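Local structure of fiber protein 2 (Fowl adenovirus 1, 2VTW) at residues L44-Y49 / N165-T170; V149-T154 / V192-P197. The protein probably forms the short spikes at the capsid vertices and, through the C-terminal head domain described here, attaches the virion to a host-cell receptor. All coordinates share one frame; numbering follows the deposited sequence.

Interaction 1: L44-Y49 / N165-T170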
loop_
_atom_site.group_PDB
_atom_site.type_symbol
_atom_site.label_atom_id
_atom_site.label_comp_id
_atom_site.label_asym_id
_atom_site.label_seq_id
_atom_site.Cartn_x
_atom_site.Cartn_y
_atom_site.Cartn_z
ATOM N N LEU A 44 -4.934 -10.768 -4.614
ATOM C CA LEU A 44 -4.146 -10.413 -5.769
ATOM C C LEU A 44 -3.275 -9.186 -5.507
ATOM O O LEU A 44 -3.788 -8.109 -5.214
ATOM C CB LEU A 44 -5.091 -10.106 -6.941
ATOM C CG LEU A 44 -4.464 -9.920 -8.326
ATOM C CD1 LEU A 44 -3.784 -11.267 -8.836
ATOM C CD2 LEU A 44 -5.524 -9.409 -9.278
ATOM N N THR A 45 -1.965 -9.355 -5.660
ATOM C CA THR A 45 -0.998 -8.244 -5.598
ATOM C C THR A 45 -0.399 -8.086 -6.991
ATOM O O THR A 45 0.112 -9.050 -7.544
ATOM C CB THR A 45 0.146 -8.518 -4.603
ATOM O OG1 THR A 45 -0.376 -8.634 -3.283
ATOM C CG2 THR A 45 1.166 -7.388 -4.632
ATOM N N THR A 46 -0.508 -6.876 -7.528
ATOM C CA THR A 46 -0.082 -6.502 -8.847
ATOM C C THR A 46 1.009 -5.425 -8.760
ATOM O O THR A 46 0.769 -4.339 -8.229
ATOM C CB THR A 46 -1.291 -5.936 -9.640
ATOM O OG1 THR A 46 -2.252 -6.984 -9.861
ATOM C CG2 THR A 46 -0.864 -5.309 -10.990
ATOM N N SER A 47 2.191 -5.720 -9.286
ATOM C CA SER A 47 3.272 -4.730 -9.441
ATOM C C SER A 47 3.421 -4.368 -10.910
ATOM O O SER A 47 3.598 -5.247 -11.763
ATOM C CB SER A 47 4.590 -5.267 -8.894
ATOM O OG SER A 47 5.661 -4.385 -9.206
ATOM N N LEU A 48 3.333 -3.072 -11.195
ATOM C CA LEU A 48 3.328 -2.544 -12.552
ATOM C C LEU A 48 4.336 -1.383 -12.773
ATOM O O LEU A 48 4.237 -0.354 -12.117
ATOM C CB LEU A 48 1.918 -2.045 -12.898
ATOM C CG LEU A 48 1.722 -1.453 -14.291
ATOM C CD1 LEU A 48 1.880 -2.586 -15.328
ATOM C CD2 LEU A 48 0.383 -0.740 -14.443
ATOM N N TYR A 49 5.285 -1.544 -13.692
ATOM C CA TYR A 49 6.063 -0.413 -14.208
ATOM C C TYR A 49 5.540 0.005 -15.594
ATOM O O TYR A 49 5.151 -0.853 -16.401
ATOM C CB TYR A 49 7.523 -0.760 -14.364
ATOM C CG TYR A 49 8.305 -1.122 -13.120
ATOM C CD1 TYR A 49 8.989 -0.140 -12.376
ATOM C CD2 TYR A 49 8.421 -2.434 -12.726
ATOM C CE1 TYR A 49 9.741 -0.486 -11.267
ATOM C CE2 TYR A 49 9.144 -2.776 -11.637
ATOM C CZ TYR A 49 9.804 -1.810 -10.903
ATOM O OH TYR A 49 10.533 -2.232 -9.803
ATOM N N ASN A 165 -14.157 -8.563 -15.482
ATOM C CA ASN A 165 -13.543 -7.728 -14.433
ATOM C C ASN A 165 -12.029 -7.595 -14.637
ATOM O O ASN A 165 -11.290 -8.573 -14.597
ATOM C CB ASN A 165 -13.865 -8.275 -13.055
ATOM C CG ASN A 165 -15.358 -8.266 -12.744
ATOM O OD1 ASN A 165 -16.102 -7.328 -13.062
ATOM N ND2 ASN A 165 -15.803 -9.330 -12.126
ATOM N N LEU A 166 -11.608 -6.361 -14.901
ATOM C CA LEU A 166 -10.211 -5.973 -15.091
ATOM C C LEU A 166 -9.835 -4.874 -14.078
ATOM O O LEU A 166 -10.723 -4.292 -13.458
ATOM C CB LEU A 166 -10.000 -5.430 -16.509
ATOM C CG LEU A 166 -9.827 -6.451 -17.670
ATOM C CD1 LEU A 166 -11.095 -7.293 -17.886
ATOM C CD2 LEU A 166 -9.414 -5.693 -18.938
ATOM N N ILE A 167 -8.533 -4.583 -13.962
ATOM C CA ILE A 167 -8.038 -3.450 -13.162
ATOM C C ILE A 167 -7.648 -2.250 -14.048
ATOM O O ILE A 167 -6.757 -2.363 -14.859
ATOM C CB ILE A 167 -6.795 -3.842 -12.266
ATOM C CG1 ILE A 167 -6.988 -5.214 -11.611
ATOM C CG2 ILE A 167 -6.529 -2.700 -11.213
ATOM C CD1 ILE A 167 -5.733 -5.870 -11.070
ATOM N N ALA A 168 -8.316 -1.115 -13.869
ATOM C CA ALA A 168 -7.948 0.135 -14.520
ATOM C C ALA A 168 -6.975 0.919 -13.620
ATOM O O ALA A 168 -7.248 1.110 -12.424
ATOM C CB ALA A 168 -9.178 0.977 -14.820
ATOM N N PHE A 169 -5.839 1.315 -14.196
ATOM C CA PHE A 169 -4.851 2.192 -13.556
ATOM C C PHE A 169 -4.864 3.495 -14.314
ATOM O O PHE A 169 -4.496 3.509 -15.482
ATOM C CB PHE A 169 -3.446 1.624 -13.667
ATOM C CG PHE A 169 -3.186 0.408 -12.828
ATOM C CD1 PHE A 169 -2.397 0.484 -11.705
ATOM C CD2 PHE A 169 -3.676 -0.829 -13.206
ATOM C CE1 PHE A 169 -2.127 -0.630 -10.945
ATOM C CE2 PHE A 169 -3.412 -1.972 -12.433
ATOM C CZ PHE A 169 -2.652 -1.878 -11.308
ATOM N N THR A 170 -5.306 4.584 -13.694
ATOM C CA THR A 170 -5.248 5.890 -14.350
ATOM C C THR A 170 -4.150 6.735 -13.714
ATOM O O THR A 170 -4.187 7.037 -12.507
ATOM C CB THR A 170 -6.596 6.619 -14.410
ATOM O OG1 THR A 170 -7.567 5.820 -15.114
ATOM C CG2 THR A 170 -6.460 7.954 -15.137
#

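Interaction 2: V149-T154 / V192-P197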
loop_
_atom_site.group_PDB
_atom_site.type_symbol
_atom_site.label_atom_id
_atom_site.label_comp_id
_atom_site.label_asym_id
_atom_site.label_seq_id
_atom_site.Cartn_x
_atom_site.Cartn_y
_atom_site.Cartn_z
ATOM N N VAL A 149 -1.691 7.643 -9.077
ATOM C CA VAL A 149 -2.391 6.578 -9.783
ATOM C C VAL A 149 -3.650 6.142 -9.019
ATOM O O VAL A 149 -3.560 5.706 -7.856
ATOM C CB VAL A 149 -1.462 5.366 -9.993
ATOM C CG1 VAL A 149 -2.115 4.366 -10.953
ATOM C CG2 VAL A 149 -0.079 5.820 -10.527
ATOM N N ARG A 150 -4.809 6.289 -9.661
ATOM C CA ARG A 150 -6.070 5.707 -9.181
ATOM C C ARG A 150 -6.213 4.268 -9.672
ATOM O O ARG A 150 -6.021 3.990 -10.844
ATOM C CB ARG A 150 -7.253 6.536 -9.644
ATOM C CG ARG A 150 -8.613 6.091 -9.059
ATOM C CD ARG A 150 -8.754 6.493 -7.637
ATOM N NE ARG A 150 -8.802 7.940 -7.481
ATOM C CZ ARG A 150 -8.956 8.576 -6.327
ATOM N NH1 ARG A 150 -9.047 7.909 -5.195
ATOM N NH2 ARG A 150 -9.022 9.904 -6.313
ATOM N N MET A 151 -6.545 3.346 -8.768
ATOM C CA MET A 151 -6.644 1.938 -9.118
ATOM C C MET A 151 -8.057 1.404 -8.786
ATOM O O MET A 151 -8.533 1.531 -7.646
ATOM C CB MET A 151 -5.555 1.153 -8.423
ATOM C CG MET A 151 -4.137 1.713 -8.661
ATOM S SD MET A 151 -2.998 1.146 -7.400
ATOM C CE MET A 151 -1.763 2.425 -7.468
ATOM N N GLN A 152 -8.721 0.839 -9.807
ATOM C CA GLN A 152 -10.126 0.499 -9.726
ATOM C C GLN A 152 -10.413 -0.787 -10.505
ATOM O O GLN A 152 -10.298 -0.827 -11.742
ATOM C CB GLN A 152 -10.975 1.643 -10.263
ATOM C CG GLN A 152 -12.505 1.437 -10.172
ATOM C CD GLN A 152 -13.234 2.382 -11.101
ATOM O OE1 GLN A 152 -13.340 3.580 -10.836
ATOM N NE2 GLN A 152 -13.714 1.855 -12.223
ATOM N N VAL A 153 -10.766 -1.848 -9.782
ATOM C CA VAL A 153 -11.306 -3.044 -10.444
ATOM C C VAL A 153 -12.669 -2.661 -11.055
ATOM O O VAL A 153 -13.533 -2.093 -10.386
ATOM C CB VAL A 153 -11.447 -4.197 -9.484
ATOM C CG1 VAL A 153 -12.246 -5.345 -10.119
ATOM C CG2 VAL A 153 -10.076 -4.662 -9.048
ATOM N N THR A 154 -12.838 -2.957 -12.335
ATOM C CA THR A 154 -13.934 -2.404 -13.129
ATOM C C THR A 154 -14.523 -3.485 -14.038
ATOM O O THR A 154 -13.774 -4.258 -14.630
ATOM C CB THR A 154 -13.405 -1.275 -14.067
ATOM O OG1 THR A 154 -12.640 -0.310 -13.311
ATOM C CG2 THR A 154 -14.536 -0.608 -14.763
ATOM N N VAL A 192 4.300 0.445 -9.321
ATOM C CA VAL A 192 2.981 0.806 -8.836
ATOM C C VAL A 192 2.358 -0.475 -8.323
ATOM O O VAL A 192 2.149 -1.397 -9.119
ATOM C CB VAL A 192 2.139 1.392 -9.947
ATOM C CG1 VAL A 192 0.718 1.698 -9.446
ATOM C CG2 VAL A 192 2.823 2.651 -10.529
ATOM N N VAL A 193 2.093 -0.567 -7.011
ATOM C CA VAL A 193 1.651 -1.829 -6.427
ATOM C C VAL A 193 0.208 -1.674 -5.987
ATOM O O VAL A 193 -0.157 -0.698 -5.306
ATOM C CB VAL A 193 2.564 -2.359 -5.295
ATOM C CG1 VAL A 193 2.056 -3.657 -4.756
ATOM C CG2 VAL A 193 4.020 -2.538 -5.765
ATOM N N HIS A 194 -0.625 -2.611 -6.447
ATOM C CA HIS A 194 -2.050 -2.642 -6.144
ATOM C C HIS A 194 -2.371 -3.952 -5.491
ATOM O O HIS A 194 -1.869 -4.977 -5.920
ATOM C CB HIS A 194 -2.858 -2.540 -7.432
ATOM C CG HIS A 194 -4.331 -2.547 -7.214
ATOM N ND1 HIS A 194 -5.136 -3.570 -7.656
ATOM C CD2 HIS A 194 -5.142 -1.684 -6.555
ATOM C CE1 HIS A 194 -6.386 -3.312 -7.324
ATOM N NE2 HIS A 194 -6.417 -2.178 -6.651
ATOM N N THR A 195 -3.212 -3.926 -4.451
ATOM C CA THR A 195 -3.729 -5.146 -3.848
ATOM C C THR A 195 -5.264 -5.146 -3.890
ATOM O O THR A 195 -5.933 -4.128 -3.666
ATOM C CB THR A 195 -3.201 -5.360 -2.398
ATOM O OG1 THR A 195 -1.781 -5.423 -2.405
ATOM C CG2 THR A 195 -3.715 -6.662 -1.786
ATOM N N CYS A 196 -5.820 -6.307 -4.221
ATOM C CA CYS A 196 -7.270 -6.485 -4.222
ATOM C C CYS A 196 -7.585 -7.968 -4.080
ATOM O O CYS A 196 -6.702 -8.815 -4.276
ATOM C CB CYS A 196 -7.928 -5.875 -5.463
ATOM S SG CYS A 196 -7.591 -6.704 -7.050
ATOM N N PRO A 197 -8.822 -8.282 -3.661
ATOM C CA PRO A 197 -9.293 -9.640 -3.704
ATOM C C PRO A 197 -9.337 -10.193 -5.121
ATOM O O PRO A 197 -9.779 -9.527 -6.045
ATOM C CB PRO A 197 -10.706 -9.538 -3.118
ATOM C CG PRO A 197 -10.658 -8.306 -2.254
ATOM C CD PRO A 197 -9.825 -7.380 -3.063
HETATM O O HOH W 1 -8.733 -0.837 -6.180
#

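Interaction 1: L44-Y49 / N165-T170
Leu48 and Phe169 meet inside the beta-sandwich of the fibre head, where strand 44-49 of one layer faces strand 165-170 of the other. No hydrogen bond joins the two segments: their axes lie 11.1 Å apart at closest approach, cross at -40°, and are bridged entirely by side chains. The aromatic contact is a CH-pi interaction. CG of Leu48 is anti to its backbone N (chi1 180°), which turns it toward the phenyl group, and its CD2 methyl lies over the centre of the Phe169 ring, 4.1 Å from its centroid and only 10° off the ring normal. The CG2 methyl of Thr46 approaches the far end of the same ring obliquely, 3.9 Å from Phe169 CZ. Val149 and Met151 of the adjacent strand and Val76 also pack against this phenyl group, which therefore sits deep in the core.

The aliphatic contacts centre on Ile167. Leu44 and Ile167 reach toward each other tip to tip, with Leu44 CD2 at 4.0 Å from Ile167 CD1. Thr46 is the mixed case. Its CG2 serves the apolar layer, while its buried hydroxyl is satisfied elsewhere, by a hydrogen bond with Gln37 NE2 on the neighbouring strand 28-40. That same OG1 nevertheless brushes the isoleucine, lying 3.8 Å from Ile167 CD1.

Interaction 2: V149-T154 / V192-P197
Met151 meets both His194 and Val192 across the sandwich. Its CB comes obliquely up to the imidazole, 3.4 Å from His194 CD2, and the extended chain beyond then slides past the histidine in the opposite direction. SD passes 4.6 Å from the ring centroid, again oblique, and CE ends 3.3 Å from Val192 CG1, a tighter fit than usual for two carbons. Val149 CG1 meets that same Val192 methyl tip to tip; at the other end Val153 CG2 touches Cys196 SG at 3.8 Å.

One polar link spans the gap. A water in the plane of the imidazole, at its edge, bonds His194 NE2 at 2.7 Å and donates to Met151 O at 2.8 Å, helping to hold the ring in this orientation.

Behind this shell, Gln152 points away from 192-197 and bonds on the other side of its strand: OE1 accepts from the backbone N of Arg127 and Phe128, while NE2 donates to Thr154 OG1 and bonds Tyr124 OH. Thr154 OG1 in turn donates to Gln152 O from above the carbonyl plane. Strand 129-140 pairs with both strands 147-157 and 185-197, consistent with a sheet that curls and lets their inward side chains meet, as in the beta-sandwich of adenovirus fibre heads.

From the N terminus the order is 44-49, 149-154, 165-170, 192-197, so the two contacts cross rather than nest. Interaction 1 closes a long loop of 115 residues that includes 149-154; interaction 2 closes a shorter one of 37 residues that includes 165-170. Within each layer the segments are antiparallel neighbours: 44-49 beside 192-197, and 149-154 beside 165-170, with probable backbone hydrogen bonds Leu44 N to Cys196 O and Thr154 N to Leu166 O. Each contact then spans the layers. The two join directly where Phe169 CD1 lies 3.7 Å from Met151 CG, making one continuous interior that ties the early strand 43-53 to the C-terminal third of the head.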